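Hypothetical protein (PDB 4JX0) is of unknown function but binds magnesium and joins an E-set-like N-terminal domain to a C-terminal beta-sandwich of the F5/F8 type C (discoidin-like) family. Local coordinates at residues D200-K205 and N218-N223; G212-N217 and V313-A318; F241-N246 and A284-K289. All coordinates share one frame; numbering follows the deposited sequence.

In the fold
All three contacts lie in the C-terminal beta-sandwich, on the same side of the chain's centre. The chain leaves strand 196-199, and interaction 1 closes the loop that returns to strand 219-220. Residues 212-217 of interaction 2 lie within that loop, so the two contacts cross along the chain. The partner of 212-217, residues 313-318 on strand 312-319, comes only near the C terminus. Interaction 3 pairs strands 235-244 and 283-294 and is nested inside the long loop that interaction 2 closes. Strand 312-319 joins all three: it borders strands 219-220 and 235-244, and W219 packs on V313.

Interaction 1. Residues D200-K205 and N218-N223; sequences DIRPDK and NWYTSN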
loop_
_atom_site.group_PDB
_atom_site.type_symbol
_atom_site.label_atom_id
_atom_site.label_comp_id
_atom_site.label_asym_id
_atom_site.label_seq_id
_atom_site.Cartn_x
_atom_site.Cartn_y
_atom_site.Cartn_z
ATOM N N ASP A 200 -17.943 -14.715 -2.692
ATOM C CA ASP A 200 -18.225 -14.856 -1.261
ATOM C C ASP A 200 -19.534 -14.164 -0.876
ATOM O O ASP A 200 -20.046 -14.445 0.204
ATOM C CB ASP A 200 -17.081 -14.314 -0.395
ATOM C CG ASP A 200 -16.758 -12.855 -0.601
ATOM O OD1 ASP A 200 -16.982 -12.349 -1.731
ATOM O OD2 ASP A 200 -16.285 -12.213 0.362
ATOM N N ILE A 201 -20.071 -13.267 -1.736
ATOM C CA ILE A 201 -21.319 -12.547 -1.466
ATOM C C ILE A 201 -22.317 -12.786 -2.602
ATOM O O ILE A 201 -21.919 -12.865 -3.768
ATOM C CB ILE A 201 -21.049 -11.037 -1.246
ATOM C CG1 ILE A 201 -22.279 -10.353 -0.653
ATOM C CG2 ILE A 201 -20.576 -10.319 -2.532
ATOM C CD1 ILE A 201 -21.994 -9.073 0.036
ATOM N N ARG A 202 -23.613 -12.920 -2.245
ATOM C CA ARG A 202 -24.726 -13.139 -3.177
ATOM C C ARG A 202 -24.414 -14.184 -4.254
ATOM O O ARG A 202 -24.611 -13.908 -5.436
ATOM C CB ARG A 202 -25.125 -11.813 -3.844
ATOM C CG ARG A 202 -25.663 -10.803 -2.872
ATOM C CD ARG A 202 -25.918 -9.459 -3.503
ATOM N NE ARG A 202 -26.340 -8.515 -2.471
ATOM C CZ ARG A 202 -25.537 -7.768 -1.715
ATOM N NH1 ARG A 202 -24.222 -7.791 -1.899
ATOM N NH2 ARG A 202 -26.044 -6.972 -0.787
ATOM N N PRO A 203 -23.950 -15.395 -3.883
ATOM C CA PRO A 203 -23.656 -16.408 -4.918
ATOM C C PRO A 203 -24.898 -16.789 -5.738
ATOM O O PRO A 203 -24.801 -17.042 -6.938
ATOM C CB PRO A 203 -23.108 -17.585 -4.116
ATOM C CG PRO A 203 -23.627 -17.384 -2.741
ATOM C CD PRO A 203 -23.687 -15.917 -2.531
ATOM N N ASP A 204 -26.070 -16.771 -5.084
ATOM C CA ASP A 204 -27.375 -17.050 -5.701
ATOM C C ASP A 204 -27.742 -16.057 -6.837
ATOM O O ASP A 204 -28.569 -16.400 -7.682
ATOM C CB ASP A 204 -28.490 -17.036 -4.626
ATOM C CG ASP A 204 -28.580 -15.750 -3.802
ATOM O OD1 ASP A 204 -27.638 -15.477 -3.013
ATOM O OD2 ASP A 204 -29.605 -15.036 -3.918
ATOM N N LYS A 205 -27.140 -14.845 -6.858
ATOM C CA LYS A 205 -27.421 -13.824 -7.873
ATOM C C LYS A 205 -26.368 -13.792 -9.000
ATOM O O LYS A 205 -26.385 -12.858 -9.804
ATOM C CB LYS A 205 -27.479 -12.438 -7.193
ATOM C CG LYS A 205 -28.485 -12.322 -6.046
ATOM C CD LYS A 205 -29.901 -12.711 -6.456
ATOM C CE LYS A 205 -30.941 -12.273 -5.452
ATOM N NZ LYS A 205 -32.245 -12.970 -5.653
ATOM N N ASN A 218 -28.344 -7.484 -10.217
ATOM C CA ASN A 218 -28.698 -8.473 -9.201
ATOM C C ASN A 218 -27.500 -8.698 -8.253
ATOM O O ASN A 218 -27.701 -8.744 -7.042
ATOM C CB ASN A 218 -29.166 -9.772 -9.839
ATOM C CG ASN A 218 -30.569 -9.678 -10.371
ATOM O OD1 ASN A 218 -31.525 -9.519 -9.604
ATOM N ND2 ASN A 218 -30.740 -9.746 -11.687
ATOM N N TRP A 219 -26.263 -8.813 -8.794
ATOM C CA TRP A 219 -25.044 -8.987 -8.012
ATOM C C TRP A 219 -24.272 -7.679 -7.848
ATOM O O TRP A 219 -24.056 -6.946 -8.815
ATOM C CB TRP A 219 -24.124 -10.011 -8.684
ATOM C CG TRP A 219 -22.940 -10.380 -7.846
ATOM C CD1 TRP A 219 -22.895 -11.324 -6.865
ATOM C CD2 TRP A 219 -21.648 -9.763 -7.872
ATOM N NE1 TRP A 219 -21.644 -11.350 -6.288
ATOM C CE2 TRP A 219 -20.859 -10.401 -6.888
ATOM C CE3 TRP A 219 -21.090 -8.705 -8.604
ATOM C CZ2 TRP A 219 -19.536 -10.025 -6.636
ATOM C CZ3 TRP A 219 -19.775 -8.346 -8.363
ATOM C CH2 TRP A 219 -19.023 -8.983 -7.374
ATOM N N TYR A 220 -23.779 -7.447 -6.627
ATOM C CA TYR A 220 -22.952 -6.299 -6.278
ATOM C C TYR A 220 -22.194 -6.596 -4.990
ATOM O O TYR A 220 -22.609 -7.462 -4.217
ATOM C CB TYR A 220 -23.792 -5.013 -6.144
ATOM C CG TYR A 220 -24.938 -5.096 -5.163
ATOM C CD1 TYR A 220 -26.177 -5.583 -5.553
ATOM C CD2 TYR A 220 -24.810 -4.612 -3.866
ATOM C CE1 TYR A 220 -27.247 -5.638 -4.666
ATOM C CE2 TYR A 220 -25.882 -4.625 -2.978
ATOM C CZ TYR A 220 -27.100 -5.156 -3.379
ATOM O OH TYR A 220 -28.177 -5.237 -2.524
ATOM N N THR A 221 -21.065 -5.919 -4.782
ATOM C CA THR A 221 -20.252 -6.104 -3.583
ATOM C C THR A 221 -20.738 -5.159 -2.499
ATOM O O THR A 221 -21.448 -4.197 -2.793
ATOM C CB THR A 221 -18.755 -5.883 -3.902
ATOM O OG1 THR A 221 -18.513 -4.531 -4.282
ATOM C CG2 THR A 221 -18.255 -6.800 -4.991
ATOM N N SER A 222 -20.385 -5.459 -1.243
ATOM C CA SER A 222 -20.699 -4.623 -0.078
ATOM C C SER A 222 -19.433 -4.156 0.683
ATOM O O SER A 222 -19.556 -3.284 1.534
ATOM C CB SER A 222 -21.620 -5.369 0.871
ATOM O OG SER A 222 -22.823 -5.710 0.206
ATOM N N ASN A 223 -18.233 -4.699 0.392
ATOM C CA ASN A 223 -17.005 -4.262 1.066
ATOM C C ASN A 223 -15.777 -4.628 0.225
ATOM O O ASN A 223 -15.896 -5.368 -0.753
ATOM C CB ASN A 223 -16.892 -4.839 2.495
ATOM C CG ASN A 223 -16.966 -6.345 2.600
ATOM O OD1 ASN A 223 -16.178 -7.069 1.991
ATOM N ND2 ASN A 223 -17.852 -6.859 3.439
#
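The nearest CA atoms are I201 with T221, 6.9 Å apart, and K205 with W219, 5.4 Å apart. The loop 200-205, which enters a 3-10 segment at 203-204, runs over the short strand at 219-220 and the loop after it. R202, I201 and W219 bury the most surface here, and Y220 is the stacking partner of R202. The R202 chain is extended from CG to NE, and the guanidinium beyond it lies over one face of the Y220 ring. The two planes are 26° apart, and R202 CZ sits 3.7 Å from the centroid of the Y220 ring. This is a stacked cation-pi pair, shifted toward the ring's rim. R202 NH1 also donates to S222 OG at 3.3 Å. That bond is fairly straight, and S222 OG lies in the guanidinium plane. A second bond from R202 NH1, to Y220 O at 2.8 Å, is weak because it is strongly bent. Stack and bonds together fix the rotation of the guanidinium.

W219 is buried. Its NE1 donates to I201 O at 3.0 Å, coming from above the carbonyl plane. R202 O sits at the edge of the indole, 3.4 Å from W219 CD1. I201 crosses the indole at about a right angle, and its CD1 rests on S222 OG and CB. Nearer the metal site, K205 CB packs on N218 O, and K205 O accepts a bond from S208 OG. The arrangement closes one loop at the end of a discoidin-like beta-sandwich, and the same loop carries the magnesium ligands S208, D211 and N213.

Interaction 2. Residues G212-N217 and V313-A318; sequences GNFTAN and VNEVTA. With MG (magnesium ion), chain D.
The CA atoms of F214 and E315 lie 5.3 Å apart, those of N217 and N314 4.9 Å. The irregular loop 212-217 lies against strand 312-319, which continues beyond A318. A magnesium ion joins the two segments. N213 O binds it at 2.1 Å, N314 O at 2.2 Å and E315 OE1 at 2.4 Å. E315 bends at chi2 (79°), which turns CD back toward the ion. S208 O, D211 OD1 and a water complete six ligands. The water also donates to A216 O. This is a loop-bound metal site at the end of a discoidin-like beta-sandwich. N213 leaves its side chain to hold the loop: OD1 accepts from T215 N and T215 OG1 in its carbonyl plane and from A216 N above it, forming an Asx turn and an Asx motif. N314 reaches into the loop. Its OD1 accepts from N217 ND2 at 3.0 Å, nearly along the C=O axis, with the two amide planes 64° apart. N217 ND2 donates to W219 O as well. On the other branch, N314 ND2 makes a weak bond to F214 O. F214 crosses E315 obliquely, with F214 CD2 3.7 Å from E315 CG. N192 ND2 holds E315 OE2.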
loop_
_atom_site.group_PDB
_atom_site.type_symbol
_atom_site.label_atom_id
_atom_site.label_comp_id
_atom_site.label_asym_id
_atom_site.label_seq_id
_atom_site.Cartn_x
_atom_site.Cartn_y
_atom_site.Cartn_z
ATOM N N GLY A 212 -28.855 -12.472 -20.864
ATOM C CA GLY A 212 -28.784 -11.514 -21.971
ATOM C C GLY A 212 -28.678 -10.057 -21.545
ATOM O O GLY A 212 -28.215 -9.219 -22.312
ATOM N N ASN A 213 -29.139 -9.745 -20.317
ATOM C CA ASN A 213 -29.260 -8.392 -19.787
ATOM C C ASN A 213 -27.941 -7.770 -19.355
ATOM O O ASN A 213 -27.230 -8.328 -18.521
ATOM C CB ASN A 213 -30.232 -8.375 -18.601
ATOM C CG ASN A 213 -30.959 -7.067 -18.460
ATOM O OD1 ASN A 213 -30.389 -5.989 -18.657
ATOM N ND2 ASN A 213 -32.224 -7.121 -18.080
ATOM N N PHE A 214 -27.664 -6.565 -19.890
ATOM C CA PHE A 214 -26.479 -5.768 -19.601
ATOM C C PHE A 214 -26.753 -4.603 -18.647
ATOM O O PHE A 214 -25.817 -4.134 -18.013
ATOM C CB PHE A 214 -25.918 -5.182 -20.901
ATOM C CG PHE A 214 -25.439 -6.202 -21.901
ATOM C CD1 PHE A 214 -26.314 -6.767 -22.809
ATOM C CD2 PHE A 214 -24.098 -6.536 -21.988
ATOM C CE1 PHE A 214 -25.864 -7.688 -23.751
ATOM C CE2 PHE A 214 -23.652 -7.463 -22.924
ATOM C CZ PHE A 214 -24.541 -8.038 -23.796
ATOM N N THR A 215 -27.998 -4.098 -18.576
ATOM C CA THR A 215 -28.349 -2.919 -17.767
ATOM C C THR A 215 -29.020 -3.243 -16.408
ATOM O O THR A 215 -29.061 -2.361 -15.556
ATOM C CB THR A 215 -29.284 -2.033 -18.592
ATOM O OG1 THR A 215 -30.471 -2.770 -18.918
ATOM C CG2 THR A 215 -28.624 -1.536 -19.873
ATOM N N ALA A 216 -29.542 -4.470 -16.203
ATOM C CA ALA A 216 -30.210 -4.846 -14.946
ATOM C C ALA A 216 -29.218 -5.429 -13.948
ATOM O O ALA A 216 -28.373 -6.244 -14.324
ATOM C CB ALA A 216 -31.309 -5.858 -15.215
ATOM N N ASN A 217 -29.357 -5.057 -12.668
ATOM C CA ASN A 217 -28.463 -5.522 -11.619
ATOM C C ASN A 217 -29.135 -6.496 -10.652
ATOM O O ASN A 217 -30.305 -6.337 -10.287
ATOM C CB ASN A 217 -27.935 -4.348 -10.826
ATOM C CG ASN A 217 -26.956 -4.757 -9.768
ATOM O OD1 ASN A 217 -27.315 -4.887 -8.598
ATOM N ND2 ASN A 217 -25.753 -5.103 -10.169
ATOM N N VAL A 313 -22.061 -5.313 -10.962
ATOM C CA VAL A 313 -21.568 -6.020 -12.140
ATOM C C VAL A 313 -22.826 -6.669 -12.700
ATOM O O VAL A 313 -23.409 -7.537 -12.062
ATOM C CB VAL A 313 -20.371 -6.970 -11.915
ATOM C CG1 VAL A 313 -19.892 -7.552 -13.238
ATOM C CG2 VAL A 313 -19.216 -6.223 -11.250
ATOM N N ASN A 314 -23.330 -6.109 -13.804
ATOM C CA ASN A 314 -24.582 -6.496 -14.454
ATOM C C ASN A 314 -24.395 -7.596 -15.494
ATOM O O ASN A 314 -25.353 -8.310 -15.800
ATOM C CB ASN A 314 -25.189 -5.266 -15.133
ATOM C CG ASN A 314 -25.417 -4.105 -14.199
ATOM O OD1 ASN A 314 -25.402 -4.255 -12.979
ATOM N ND2 ASN A 314 -25.601 -2.913 -14.750
ATOM N N GLU A 315 -23.184 -7.698 -16.072
ATOM C CA GLU A 315 -22.850 -8.682 -17.102
ATOM C C GLU A 315 -21.329 -8.760 -17.234
ATOM O O GLU A 315 -20.673 -7.731 -17.130
ATOM C CB GLU A 315 -23.501 -8.264 -18.436
ATOM C CG GLU A 315 -23.355 -9.249 -19.576
ATOM C CD GLU A 315 -24.277 -10.450 -19.587
ATOM O OE1 GLU A 315 -25.083 -10.617 -18.641
ATOM O OE2 GLU A 315 -24.186 -11.230 -20.563
ATOM N N VAL A 316 -20.770 -9.967 -17.438
ATOM C CA VAL A 316 -19.324 -10.186 -17.608
ATOM C C VAL A 316 -19.112 -10.848 -18.960
ATOM O O VAL A 316 -19.766 -11.854 -19.247
ATOM C CB VAL A 316 -18.715 -11.037 -16.460
ATOM C CG1 VAL A 316 -17.228 -11.277 -16.685
ATOM C CG2 VAL A 316 -18.947 -10.382 -15.104
ATOM N N THR A 317 -18.210 -10.284 -19.786
ATOM C CA THR A 317 -17.875 -10.813 -21.115
ATOM C C THR A 317 -16.367 -10.911 -21.225
ATOM O O THR A 317 -15.698 -9.916 -20.987
ATOM C CB THR A 317 -18.454 -9.906 -22.219
ATOM O OG1 THR A 317 -19.805 -9.550 -21.898
ATOM C CG2 THR A 317 -18.385 -10.536 -23.592
ATOM N N ALA A 318 -15.827 -12.094 -21.565
ATOM C CA ALA A 318 -14.387 -12.308 -21.743
ATOM C C ALA A 318 -14.052 -12.259 -23.235
ATOM O O ALA A 318 -14.939 -12.497 -24.046
ATOM C CB ALA A 318 -13.991 -13.646 -21.154
HETATM MG MG MG D . -26.555 -9.624 -17.054
HETATM O O HOH W 1 -27.910 -8.840 -15.546
#

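Interaction 3. Residues F241-N246 and A284-K289; sequences FRLDTN and AYISFK
F241 pairs with I286, R242 with Y285 and L243 with A284 in an antiparallel ladder. The strand axes approach to 4.7 Å, and their N-to-C directions differ by 156°. F241 and I286 form a hydrogen-bonded pair, with F241 N to I286 O at 2.7 Å and the return bond from I286 N to F241 O. L243 and A284 form another, bonded in both directions. R242 and Y285 lie between them as a non-hydrogen-bonded pair. Here R242 CA and Y285 CA make CA-H...O contacts with A284 O and F241 O.

The side chains of F241, L243, A284 and I286 point to one face. A284 is the low point of this surface. Its small CB sits beside the base of L243, at 4.3 Å from L243 CB. The bulkier end of L243 leans toward I286: both of its methyls meet I286 CD1, which lies 4.0 Å from L243 CD2. I286 is extended at chi2 (175°), which carries CD1 out to the methyls of L243. Further along, the side chains of F241 and F288 meet at a slant, with F241 CE1 4.0 Å from F288 CE2.

R242 and Y285 occupy the opposite face. They lie side by side and point the same way. R242 CB and CG fill the space beside Y285 CE1, while the guanidinium stands 81° from the ring plane. A water bridges R242 NE and Y285 OH at 3.1 and 2.7 Å. R242 NH1 also forms a salt bridge with D244.

Strand 312-319 flanks strand 235-244 on its other edge. L243 and I286 pack on strands 255-263 and 296-304 of the second sheet, and F241 on V297, within the sandwich core.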
loop_
_atom_site.group_PDB
_atom_site.type_symbol
_atom_site.label_atom_id
_atom_site.label_comp_id
_atom_site.label_asym_id
_atom_site.label_seq_id
_atom_site.Cartn_x
_atom_site.Cartn_y
_atom_site.Cartn_z
ATOM N N PHE A 241 -11.631 -8.229 -20.375
ATOM C CA PHE A 241 -13.046 -8.369 -20.017
ATOM C C PHE A 241 -13.838 -7.093 -20.184
ATOM O O PHE A 241 -13.278 -6.007 -20.105
ATOM C CB PHE A 241 -13.183 -8.795 -18.546
ATOM C CG PHE A 241 -12.524 -10.108 -18.213
ATOM C CD1 PHE A 241 -11.185 -10.161 -17.849
ATOM C CD2 PHE A 241 -13.223 -11.298 -18.316
ATOM C CE1 PHE A 241 -10.570 -11.376 -17.570
ATOM C CE2 PHE A 241 -12.598 -12.514 -18.054
ATOM C CZ PHE A 241 -11.281 -12.545 -17.673
ATOM N N ARG A 242 -15.164 -7.237 -20.351
ATOM C CA ARG A 242 -16.150 -6.154 -20.399
ATOM C C ARG A 242 -17.061 -6.388 -19.214
ATOM O O ARG A 242 -17.800 -7.375 -19.203
ATOM C CB ARG A 242 -16.927 -6.150 -21.729
ATOM C CG ARG A 242 -18.149 -5.202 -21.840
ATOM C CD ARG A 242 -19.239 -5.773 -22.750
ATOM N NE ARG A 242 -19.708 -4.835 -23.786
ATOM C CZ ARG A 242 -20.795 -4.058 -23.721
ATOM N NH1 ARG A 242 -21.562 -4.057 -22.635
ATOM N NH2 ARG A 242 -21.117 -3.273 -24.741
ATOM N N LEU A 243 -16.969 -5.528 -18.198
ATOM C CA LEU A 243 -17.793 -5.610 -16.994
ATOM C C LEU A 243 -18.844 -4.503 -17.040
ATOM O O LEU A 243 -18.490 -3.330 -16.910
ATOM C CB LEU A 243 -16.931 -5.476 -15.716
ATOM C CG LEU A 243 -16.338 -6.760 -15.160
ATOM C CD1 LEU A 243 -15.376 -7.384 -16.132
ATOM C CD2 LEU A 243 -15.651 -6.498 -13.831
ATOM N N ASP A 244 -20.117 -4.854 -17.247
ATOM C CA ASP A 244 -21.182 -3.854 -17.242
ATOM C C ASP A 244 -21.446 -3.460 -15.821
ATOM O O ASP A 244 -21.655 -4.328 -14.982
ATOM C CB ASP A 244 -22.459 -4.361 -17.908
ATOM C CG ASP A 244 -22.308 -4.383 -19.397
ATOM O OD1 ASP A 244 -21.552 -5.247 -19.900
ATOM O OD2 ASP A 244 -22.829 -3.451 -20.060
ATOM N N THR A 245 -21.420 -2.169 -15.541
ATOM C CA THR A 245 -21.567 -1.654 -14.195
ATOM C C THR A 245 -22.619 -0.547 -14.189
ATOM O O THR A 245 -23.264 -0.292 -15.206
ATOM C CB THR A 245 -20.174 -1.224 -13.695
ATOM O OG1 THR A 245 -20.215 -0.981 -12.291
ATOM C CG2 THR A 245 -19.615 -0.011 -14.428
ATOM N N ASN A 246 -22.814 0.077 -13.031
ATOM C CA ASN A 246 -23.819 1.118 -12.858
ATOM C C ASN A 246 -23.496 2.354 -13.698
ATOM O O ASN A 246 -22.324 2.648 -13.918
ATOM C CB ASN A 246 -23.915 1.510 -11.385
ATOM C CG ASN A 246 -25.225 2.139 -11.029
ATOM O OD1 ASN A 246 -25.493 3.284 -11.380
ATOM N ND2 ASN A 246 -26.090 1.399 -10.358
ATOM N N ALA A 284 -17.239 -1.067 -18.379
ATOM C CA ALA A 284 -15.836 -1.072 -17.968
ATOM C C ALA A 284 -15.085 -2.105 -18.790
ATOM O O ALA A 284 -15.482 -3.268 -18.780
ATOM C CB ALA A 284 -15.719 -1.391 -16.485
ATOM N N TYR A 285 -14.036 -1.694 -19.526
ATOM C CA TYR A 285 -13.219 -2.599 -20.340
ATOM C C TYR A 285 -11.892 -2.782 -19.651
ATOM O O TYR A 285 -11.112 -1.827 -19.581
ATOM C CB TYR A 285 -13.013 -2.057 -21.766
ATOM C CG TYR A 285 -14.234 -2.169 -22.648
ATOM C CD1 TYR A 285 -14.592 -3.383 -23.226
ATOM C CD2 TYR A 285 -15.006 -1.054 -22.948
ATOM C CE1 TYR A 285 -15.694 -3.486 -24.076
ATOM C CE2 TYR A 285 -16.104 -1.140 -23.802
ATOM C CZ TYR A 285 -16.444 -2.356 -24.365
ATOM O OH TYR A 285 -17.578 -2.426 -25.129
ATOM N N ILE A 286 -11.648 -3.979 -19.090
ATOM C CA ILE A 286 -10.396 -4.307 -18.398
ATOM C C ILE A 286 -9.557 -5.084 -19.394
ATOM O O ILE A 286 -10.008 -6.143 -19.820
ATOM C CB ILE A 286 -10.687 -5.107 -17.102
ATOM C CG1 ILE A 286 -11.731 -4.358 -16.235
ATOM C CG2 ILE A 286 -9.385 -5.370 -16.330
ATOM C CD1 ILE A 286 -12.177 -5.048 -15.054
ATOM N N SER A 287 -8.387 -4.559 -19.816
ATOM C CA SER A 287 -7.554 -5.214 -20.834
ATOM C C SER A 287 -6.195 -5.612 -20.326
ATOM O O SER A 287 -5.548 -4.839 -19.630
ATOM C CB SER A 287 -7.346 -4.289 -22.029
ATOM O OG SER A 287 -8.550 -4.005 -22.716
ATOM N N PHE A 288 -5.726 -6.794 -20.749
ATOM C CA PHE A 288 -4.382 -7.258 -20.453
ATOM C C PHE A 288 -3.434 -6.652 -21.487
ATOM O O PHE A 288 -3.694 -6.783 -22.690
ATOM C CB PHE A 288 -4.297 -8.795 -20.490
ATOM C CG PHE A 288 -4.989 -9.498 -19.346
ATOM C CD1 PHE A 288 -4.493 -9.411 -18.055
ATOM C CD2 PHE A 288 -6.064 -10.339 -19.575
ATOM C CE1 PHE A 288 -5.106 -10.089 -17.001
ATOM C CE2 PHE A 288 -6.678 -11.018 -18.520
ATOM C CZ PHE A 288 -6.194 -10.891 -17.241
ATOM N N LYS A 289 -2.348 -5.987 -21.041
ATOM C CA LYS A 289 -1.350 -5.397 -21.950
ATOM C C LYS A 289 -0.743 -6.484 -22.832
ATOM O O LYS A 289 -0.580 -6.293 -24.038
ATOM C CB LYS A 289 -0.260 -4.659 -21.169
ATOM C CG LYS A 289 -0.749 -3.345 -20.586
ATOM C CD LYS A 289 0.242 -2.728 -19.626
ATOM C CE LYS A 289 -0.081 -1.276 -19.389
ATOM N NZ LYS A 289 0.680 -0.704 -18.264
HETATM O O HOH W 2 -17.975 -4.814 -26.410
#